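Local structure of rhamnogalacturonan endolyase YesW (Bacillus subtilis, 2ZUX) at residues G20-W25 against T53-D58; L12-T17 against S65-R70. The protein cleaves the rhamnogalacturonan of plant cell-wall pectin by endo-acting elimination, and needs calcium or manganese for activity. All coordinates share one frame; numbering follows the deposited sequence.

Contact 1: G20-W25 against T53-D58; sequences GIFVSW and TTNYVD
The indole of Trp25 lies against Thr54. On that face, Thr54 CB sits 3.6 Å from the centroid of the five-membered ring of Trp25, 15° off the normal, a CH-pi contact. Asn55 N lies over the same face, nearer the rim. At the edge, in the ring plane, Tyr56 CB meets CZ3 of Trp25 at 4.0 Å. Phe37 adds an edge-to-face stack with the indole. CG of Trp25 falls between its own N and carbonyl carbon (chi1 62°), which folds the indole back across the partner chain. Thr54 also grips the Trp25 backbone. Trp25 N donates to Thr54 O at 3.0 Å, and Thr54 OG1 donates to Trp25 O at 2.8 Å. An alanine in place of Trp25 would probably leave Thr54 CB and Tyr56 CB without their aromatic neighbour and open a gap beside Phe37.

The ring of Phe22 is on the other side of the sheet. Its CG is anti to N (chi1 179°), which carries the ring toward the partner strand, where Phe22 CZ meets Asn55 CB at 3.7 Å. Phe22 CD1 meets Val57 CG2 at 4.0 Å.

Behind these groups the strands 20-24 and 55-58 run antiparallel. Ile21 with Asp58 and Val23 with Tyr56 are hydrogen-bonded pairs, each with a bond in both directions. Phe22 with Val57 and Ser24 with Asn55 are non-hydrogen-bonded pairs. Asn55 CA makes a bent CA-H...O contact with Val23 O, 3.1 Å between CA and O. At Gly20 a CB would clash with Asp58 O.

Ser24 OG accepts from Asp510 N, in a loop that helps bind a calcium ion. The chemistry is mixed: main-chain bonds fix the register, while the threonine and the indole secure the end where the strand pairing stops.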
ATOM      1  N   GLY A  20      17.903 -17.611  20.602  1.00 22.96           N
ATOM      2  CA  GLY A  20      17.809 -16.469  21.502  1.00 21.71           C
ATOM      3  C   GLY A  20      16.732 -15.494  21.067  1.00 20.58           C
ATOM      4  O   GLY A  20      15.896 -15.811  20.216  1.00 21.16           O
ATOM      5  N   ILE A  21      16.743 -14.308  21.660  1.00 19.21           N
ATOM      6  CA  ILE A  21      15.733 -13.301  21.365  1.00 18.03           C
ATOM      7  C   ILE A  21      16.217 -12.389  20.241  1.00 17.03           C
ATOM      8  O   ILE A  21      17.237 -11.713  20.376  1.00 17.38           O
ATOM      9  CB  ILE A  21      15.372 -12.471  22.621  1.00 18.14           C
ATOM     10  CG1 ILE A  21      15.031 -13.391  23.808  1.00 18.00           C
ATOM     11  CG2 ILE A  21      14.250 -11.474  22.321  1.00 17.90           C
ATOM     12  CD1 ILE A  21      13.903 -14.393  23.555  1.00 18.84           C
ATOM     13  N   PHE A  22      15.501 -12.406  19.121  1.00 15.59           N
ATOM     14  CA  PHE A  22      15.792 -11.496  18.020  1.00 14.47           C
ATOM     15  C   PHE A  22      15.136 -10.150  18.281  1.00 14.21           C
ATOM     16  O   PHE A  22      13.930 -10.070  18.487  1.00 13.85           O
ATOM     17  CB  PHE A  22      15.316 -12.077  16.689  1.00 14.37           C
ATOM     18  CG  PHE A  22      15.573 -11.176  15.520  1.00 13.91           C
ATOM     19  CD1 PHE A  22      16.766 -11.255  14.813  1.00 14.13           C
ATOM     20  CD2 PHE A  22      14.627 -10.232  15.137  1.00 14.70           C
ATOM     21  CE1 PHE A  22      17.001 -10.408  13.730  1.00 16.05           C
ATOM     22  CE2 PHE A  22      14.865  -9.388  14.062  1.00 14.85           C
ATOM     23  CZ  PHE A  22      16.051  -9.480  13.364  1.00 15.33           C
ATOM     24  N   VAL A  23      15.948  -9.097  18.261  1.00 13.73           N
ATOM     25  CA  VAL A  23      15.485  -7.738  18.532  1.00 13.46           C
ATOM     26  C   VAL A  23      15.768  -6.873  17.303  1.00 13.41           C
ATOM     27  O   VAL A  23      16.865  -6.915  16.756  1.00 13.08           O
ATOM     28  CB  VAL A  23      16.205  -7.135  19.781  1.00 13.80           C
ATOM     29  CG1 VAL A  23      15.677  -5.760  20.119  1.00 14.06           C
ATOM     30  CG2 VAL A  23      16.070  -8.062  21.000  1.00 13.73           C
ATOM     31  N   SER A  24      14.782  -6.106  16.849  1.00 12.62           N
ATOM     32  CA  SER A  24      15.033  -5.132  15.782  1.00 12.38           C
ATOM     33  C   SER A  24      14.244  -3.856  16.013  1.00 11.86           C
ATOM     34  O   SER A  24      13.271  -3.827  16.775  1.00 12.00           O
ATOM     35  CB  SER A  24      14.840  -5.712  14.364  1.00 12.74           C
ATOM     36  OG  SER A  24      13.485  -5.672  13.932  1.00 12.13           O
ATOM     37  N   TRP A  25      14.712  -2.781  15.388  1.00 11.45           N
ATOM     38  CA  TRP A  25      14.144  -1.462  15.622  1.00 11.47           C
ATOM     39  C   TRP A  25      14.425  -0.539  14.441  1.00 10.97           C
ATOM     40  O   TRP A  25      15.175  -0.895  13.524  1.00 11.35           O
ATOM     41  CB  TRP A  25      14.673  -0.856  16.939  1.00 11.88           C
ATOM     42  CG  TRP A  25      16.171  -0.639  16.978  1.00 11.36           C
ATOM     43  CD1 TRP A  25      16.845   0.503  16.645  1.00 12.23           C
ATOM     44  CD2 TRP A  25      17.170  -1.596  17.367  1.00 11.98           C
ATOM     45  NE1 TRP A  25      18.205   0.321  16.811  1.00 12.44           N
ATOM     46  CE2 TRP A  25      18.429  -0.955  17.258  1.00 11.55           C
ATOM     47  CE3 TRP A  25      17.125  -2.928  17.803  1.00 12.29           C
ATOM     48  CZ2 TRP A  25      19.632  -1.608  17.555  1.00 12.50           C
ATOM     49  CZ3 TRP A  25      18.324  -3.576  18.107  1.00 13.02           C
ATOM     50  CH2 TRP A  25      19.558  -2.914  17.976  1.00 12.19           C
ATOM     51  N   THR A  53      24.061  -1.487  13.272  1.00 20.05           N
ATOM     52  CA  THR A  53      22.897  -2.127  12.668  1.00 20.06           C
ATOM     53  C   THR A  53      21.728  -2.210  13.649  1.00 19.10           C
ATOM     54  O   THR A  53      21.931  -2.359  14.864  1.00 19.77           O
ATOM     55  CB  THR A  53      23.224  -3.521  12.099  1.00 20.90           C
ATOM     56  OG1 THR A  53      22.168  -3.932  11.230  1.00 23.02           O
ATOM     57  CG2 THR A  53      23.396  -4.550  13.210  1.00 21.91           C
ATOM     58  N   THR A  54      20.511  -2.115  13.119  1.00 17.45           N
ATOM     59  CA  THR A  54      19.322  -2.058  13.972  1.00 16.30           C
ATOM     60  C   THR A  54      18.646  -3.412  14.194  1.00 15.23           C
ATOM     61  O   THR A  54      17.418  -3.510  14.272  1.00 14.31           O
ATOM     62  CB  THR A  54      18.320  -0.937  13.568  1.00 16.85           C
ATOM     63  OG1 THR A  54      17.698  -1.238  12.317  1.00 19.05           O
ATOM     64  CG2 THR A  54      19.014   0.410  13.476  1.00 15.51           C
ATOM     65  N   ASN A  55      19.460  -4.458  14.280  1.00 14.83           N
ATOM     66  CA  ASN A  55      19.004  -5.742  14.795  1.00 15.39           C
ATOM     67  C   ASN A  55      20.079  -6.368  15.684  1.00 15.97           C
ATOM     68  O   ASN A  55      21.271  -6.078  15.536  1.00 16.32           O
ATOM     69  CB  ASN A  55      18.485  -6.693  13.696  1.00 15.82           C
ATOM     70  CG  ASN A  55      19.553  -7.144  12.713  1.00 16.54           C
ATOM     71  OD1 ASN A  55      20.653  -6.590  12.634  1.00 21.21           O
ATOM     72  ND2 ASN A  55      19.206  -8.141  11.927  1.00 17.31           N
ATOM     73  N   TYR A  56      19.643  -7.199  16.620  1.00 16.82           N
ATOM     74  CA  TYR A  56      20.523  -7.745  17.640  1.00 17.83           C
ATOM     75  C   TYR A  56      19.949  -9.065  18.116  1.00 18.44           C
ATOM     76  O   TYR A  56      18.743  -9.175  18.322  1.00 18.12           O
ATOM     77  CB  TYR A  56      20.616  -6.759  18.806  1.00 18.38           C
ATOM     78  CG  TYR A  56      21.678  -7.104  19.824  1.00 19.33           C
ATOM     79  CD1 TYR A  56      22.983  -6.634  19.687  1.00 18.90           C
ATOM     80  CD2 TYR A  56      21.376  -7.899  20.930  1.00 19.85           C
ATOM     81  CE1 TYR A  56      23.959  -6.954  20.623  1.00 19.94           C
ATOM     82  CE2 TYR A  56      22.345  -8.222  21.870  1.00 21.30           C
ATOM     83  CZ  TYR A  56      23.633  -7.747  21.706  1.00 20.45           C
ATOM     84  OH  TYR A  56      24.600  -8.061  22.632  1.00 21.97           O
ATOM     85  N   VAL A  57      20.804 -10.066  18.284  1.00 19.38           N
ATOM     86  CA  VAL A  57      20.355 -11.346  18.831  1.00 20.76           C
ATOM     87  C   VAL A  57      20.867 -11.497  20.265  1.00 21.41           C
ATOM     88  O   VAL A  57      22.082 -11.531  20.497  1.00 21.84           O
ATOM     89  CB  VAL A  57      20.774 -12.546  17.937  1.00 20.66           C
ATOM     90  CG1 VAL A  57      20.355 -13.874  18.566  1.00 21.78           C
ATOM     91  CG2 VAL A  57      20.164 -12.416  16.550  1.00 21.20           C
ATOM     92  N   ASP A  58      19.936 -11.545  21.214  1.00 22.31           N
ATOM     93  CA  ASP A  58      20.258 -11.755  22.627  1.00 23.23           C
ATOM     94  C   ASP A  58      20.122 -13.236  22.967  1.00 24.26           C
ATOM     95  O   ASP A  58      19.016 -13.751  23.149  1.00 24.06           O
ATOM     96  CB  ASP A  58      19.358 -10.896  23.526  1.00 23.06           C
ATOM     97  CG  ASP A  58      19.637 -11.090  25.019  1.00 22.97           C
ATOM     98  OD1 ASP A  58      20.709 -11.626  25.396  1.00 24.24           O
ATOM     99  OD2 ASP A  58      18.775 -10.687  25.822  1.00 22.21           O
TER

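Contact 2: L12-T17 against S65-R70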
ATOM      1  N   LEU A  12      10.504  -0.757  18.325  1.00 12.47           N
ATOM      2  CA  LEU A  12      11.239  -1.869  18.911  1.00 12.67           C
ATOM      3  C   LEU A  12      10.379  -3.131  18.973  1.00 12.81           C
ATOM      4  O   LEU A  12       9.227  -3.078  19.405  1.00 13.64           O
ATOM      5  CB  LEU A  12      11.765  -1.488  20.305  1.00 12.66           C
ATOM      6  CG  LEU A  12      12.657  -2.504  21.015  1.00 13.22           C
ATOM      7  CD1 LEU A  12      13.945  -2.725  20.247  1.00 13.91           C
ATOM      8  CD2 LEU A  12      12.959  -2.010  22.423  1.00 13.74           C
ATOM      9  N   VAL A  13      10.944  -4.246  18.522  1.00 12.89           N
ATOM     10  CA  VAL A  13      10.276  -5.545  18.561  1.00 13.52           C
ATOM     11  C   VAL A  13      11.276  -6.607  19.026  1.00 13.67           C
ATOM     12  O   VAL A  13      12.469  -6.517  18.722  1.00 13.75           O
ATOM     13  CB  VAL A  13       9.640  -5.903  17.174  1.00 13.76           C
ATOM     14  CG1 VAL A  13      10.697  -6.268  16.141  1.00 14.61           C
ATOM     15  CG2 VAL A  13       8.623  -7.024  17.309  1.00 14.57           C
ATOM     16  N   ALA A  14      10.789  -7.583  19.790  1.00 13.74           N
ATOM     17  CA  ALA A  14      11.608  -8.676  20.297  1.00 14.00           C
ATOM     18  C   ALA A  14      10.851  -9.971  20.089  1.00 13.71           C
ATOM     19  O   ALA A  14       9.674 -10.074  20.449  1.00 14.33           O
ATOM     20  CB  ALA A  14      11.931  -8.475  21.774  1.00 14.02           C
ATOM     21  N   VAL A  15      11.519 -10.943  19.480  1.00 13.81           N
ATOM     22  CA  VAL A  15      10.864 -12.172  19.058  1.00 14.31           C
ATOM     23  C   VAL A  15      11.693 -13.364  19.503  1.00 15.24           C
ATOM     24  O   VAL A  15      12.899 -13.423  19.252  1.00 15.02           O
ATOM     25  CB  VAL A  15      10.673 -12.222  17.516  1.00 13.55           C
ATOM     26  CG1 VAL A  15       9.913 -13.482  17.096  1.00 13.37           C
ATOM     27  CG2 VAL A  15       9.953 -10.973  16.997  1.00 14.34           C
ATOM     28  N   LYS A  16      11.039 -14.308  20.170  1.00 16.94           N
ATOM     29  CA  LYS A  16      11.690 -15.531  20.609  1.00 18.70           C
ATOM     30  C   LYS A  16      12.042 -16.413  19.413  1.00 18.92           C
ATOM     31  O   LYS A  16      11.212 -16.638  18.525  1.00 18.85           O
ATOM     32  CB  LYS A  16      10.774 -16.281  21.580  1.00 18.82           C
ATOM     33  CG  LYS A  16      11.416 -17.441  22.323  1.00 20.60           C
ATOM     34  CD  LYS A  16      10.363 -18.183  23.151  1.00 21.05           C
ATOM     35  CE  LYS A  16       9.521 -19.121  22.285  1.00 24.33           C
ATOM     36  NZ  LYS A  16       8.130 -19.327  22.788  1.00 25.98           N
ATOM     37  N   THR A  17      13.287 -16.887  19.391  1.00 19.93           N
ATOM     38  CA  THR A  17      13.755 -17.863  18.408  1.00 21.34           C
ATOM     39  C   THR A  17      14.553 -18.927  19.154  1.00 22.15           C
ATOM     40  O   THR A  17      14.900 -18.739  20.321  1.00 22.34           O
ATOM     41  CB  THR A  17      14.675 -17.230  17.332  1.00 21.11           C
ATOM     42  OG1 THR A  17      15.955 -16.936  17.908  1.00 22.08           O
ATOM     43  CG2 THR A  17      14.066 -15.948  16.750  1.00 21.53           C
ATOM     44  N   SER A  65      11.510 -11.567  29.321  1.00 24.60           N
ATOM     45  CA  SER A  65      12.374 -10.384  29.223  1.00 24.13           C
ATOM     46  C   SER A  65      11.679  -9.185  28.576  1.00 23.63           C
ATOM     47  O   SER A  65      10.755  -9.348  27.777  1.00 23.25           O
ATOM     48  CB  SER A  65      13.651 -10.720  28.448  1.00 24.41           C
ATOM     49  OG  SER A  65      14.374 -11.772  29.067  1.00 25.13           O
ATOM     50  N   THR A  66      12.110  -7.980  28.940  1.00 23.04           N
ATOM     51  CA  THR A  66      11.675  -6.768  28.247  1.00 22.64           C
ATOM     52  C   THR A  66      12.899  -6.002  27.765  1.00 21.93           C
ATOM     53  O   THR A  66      13.968  -6.054  28.387  1.00 22.23           O
ATOM     54  CB  THR A  66      10.778  -5.845  29.111  1.00 22.96           C
ATOM     55  OG1 THR A  66      11.537  -5.311  30.199  1.00 23.85           O
ATOM     56  CG2 THR A  66       9.562  -6.594  29.657  1.00 23.82           C
ATOM     57  N   TYR A  67      12.737  -5.296  26.652  1.00 20.59           N
ATOM     58  CA  TYR A  67      13.851  -4.614  26.008  1.00 19.70           C
ATOM     59  C   TYR A  67      13.590  -3.137  25.798  1.00 19.19           C
ATOM     60  O   TYR A  67      12.449  -2.712  25.620  1.00 18.96           O
ATOM     61  CB  TYR A  67      14.163  -5.283  24.664  1.00 19.40           C
ATOM     62  CG  TYR A  67      14.698  -6.685  24.814  1.00 19.05           C
ATOM     63  CD1 TYR A  67      16.070  -6.928  24.830  1.00 18.89           C
ATOM     64  CD2 TYR A  67      13.831  -7.768  24.968  1.00 18.95           C
ATOM     65  CE1 TYR A  67      16.566  -8.212  24.984  1.00 18.61           C
ATOM     66  CE2 TYR A  67      14.312  -9.052  25.123  1.00 19.42           C
ATOM     67  CZ  TYR A  67      15.680  -9.269  25.133  1.00 19.33           C
ATOM     68  OH  TYR A  67      16.156 -10.543  25.284  1.00 20.04           O
ATOM     69  N   THR A  68      14.672  -2.361  25.847  1.00 18.76           N
ATOM     70  CA  THR A  68      14.677  -0.973  25.421  1.00 18.68           C
ATOM     71  C   THR A  68      15.941  -0.762  24.604  1.00 18.13           C
ATOM     72  O   THR A  68      16.891  -1.545  24.693  1.00 17.72           O
ATOM     73  CB  THR A  68      14.662   0.020  26.605  1.00 18.95           C
ATOM     74  OG1 THR A  68      15.739  -0.284  27.502  1.00 19.86           O
ATOM     75  CG2 THR A  68      13.330  -0.034  27.357  1.00 19.34           C
ATOM     76  N   VAL A  69      15.925   0.286  23.791  1.00 18.08           N
ATOM     77  CA  VAL A  69      17.101   0.720  23.060  1.00 18.30           C
ATOM     78  C   VAL A  69      17.341   2.195  23.367  1.00 18.27           C
ATOM     79  O   VAL A  69      16.393   2.952  23.578  1.00 18.36           O
ATOM     80  CB  VAL A  69      16.948   0.450  21.538  1.00 18.63           C
ATOM     81  CG1 VAL A  69      17.917   1.293  20.713  1.00 19.84           C
ATOM     82  CG2 VAL A  69      17.142  -1.036  21.250  1.00 18.13           C
ATOM     83  N   ARG A  70      18.611   2.586  23.424  1.00 18.28           N
ATOM     84  CA  ARG A  70      18.979   3.984  23.596  1.00 18.75           C
ATOM     85  C   ARG A  70      19.888   4.388  22.448  1.00 17.92           C
ATOM     86  O   ARG A  70      20.898   3.725  22.194  1.00 18.05           O
ATOM     87  CB  ARG A  70      19.692   4.207  24.937  1.00 18.71           C
ATOM     88  CG  ARG A  70      18.864   3.817  26.155  1.00 20.19           C
ATOM     89  CD  ARG A  70      19.562   4.189  27.457  1.00 21.02           C
ATOM     90  NE  ARG A  70      19.052   3.392  28.571  1.00 25.76           N
ATOM     91  CZ  ARG A  70      19.665   3.234  29.743  1.00 27.49           C
ATOM     92  NH1 ARG A  70      20.833   3.821  29.981  1.00 28.33           N
ATOM     93  NH2 ARG A  70      19.103   2.482  30.682  1.00 28.34           N
TER
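Leu12 reaches across to Tyr67, Thr68 and Val69 with both of its methyl groups. CD2 rests on the opposing backbone, with Leu12 CD2 3.3 Å from Tyr67 O and 3.6 Å from Thr68 CA. CD1 takes the other direction and meets Val69 CG2 at 3.8 Å. The Leu12 CG is anti to its backbone N (chi1 -175°), and this carries the fork out to the second strand. Ser81 and Ala84 also touch Leu12.

Tyr67 receives the contact at two levels. Its CB lies 4.1 Å from Leu12 CD2. Further out, CD2 of the Tyr67 ring meets Ala14 CB at 3.8 Å. Ala14 has just one methyl to offer, and the ring of Tyr67 closes the distance to it.

Leu12 CA and Thr68 CA are 7.4 Å apart, as are Ala14 CA and Tyr67 CA, and the two strands share no backbone bonds. Strand 76-87 pairs with both 13-17 and 66-73 in the sheet. The inward side chains of the two strands therefore touch without the strands being neighbours in it, as when a sheet curls into a sandwich, consistent with the E-set family of this domain.

The contact itself is apolar. The one polar tip among its main residues, the OH of the buried Tyr67, is hydrogen-bonded to Asp58 OD2. Arg41 forms a salt bridge with that same oxygen, which would probably favour the charged form of Asp58.

The centres of contacts 1 and 2 are about 7 Å apart. Along the chain, contact 1 is nested inside the loop closed by contact 2: 12-17, 20-25, 53-58, then 65-70. All four segments belong to one mixed sheet. Strands 13-17 and 20-24 are neighbours in it, and strand 55-58 is an outermost strand. Val23 CG1 of contact 1 packs on Leu12 CD1 of contact 2 at 3.5 Å. Ile21, Val23 and Trp25 thus share the interior of the N-terminal beta-sheet domain with contact 2, while Ser24 and Asn55 meet Asp510 and Arg512, which help bind calcium. The contact centres lie about 26 and 27 Å from the centre of the chain, whose larger part is the beta-propeller.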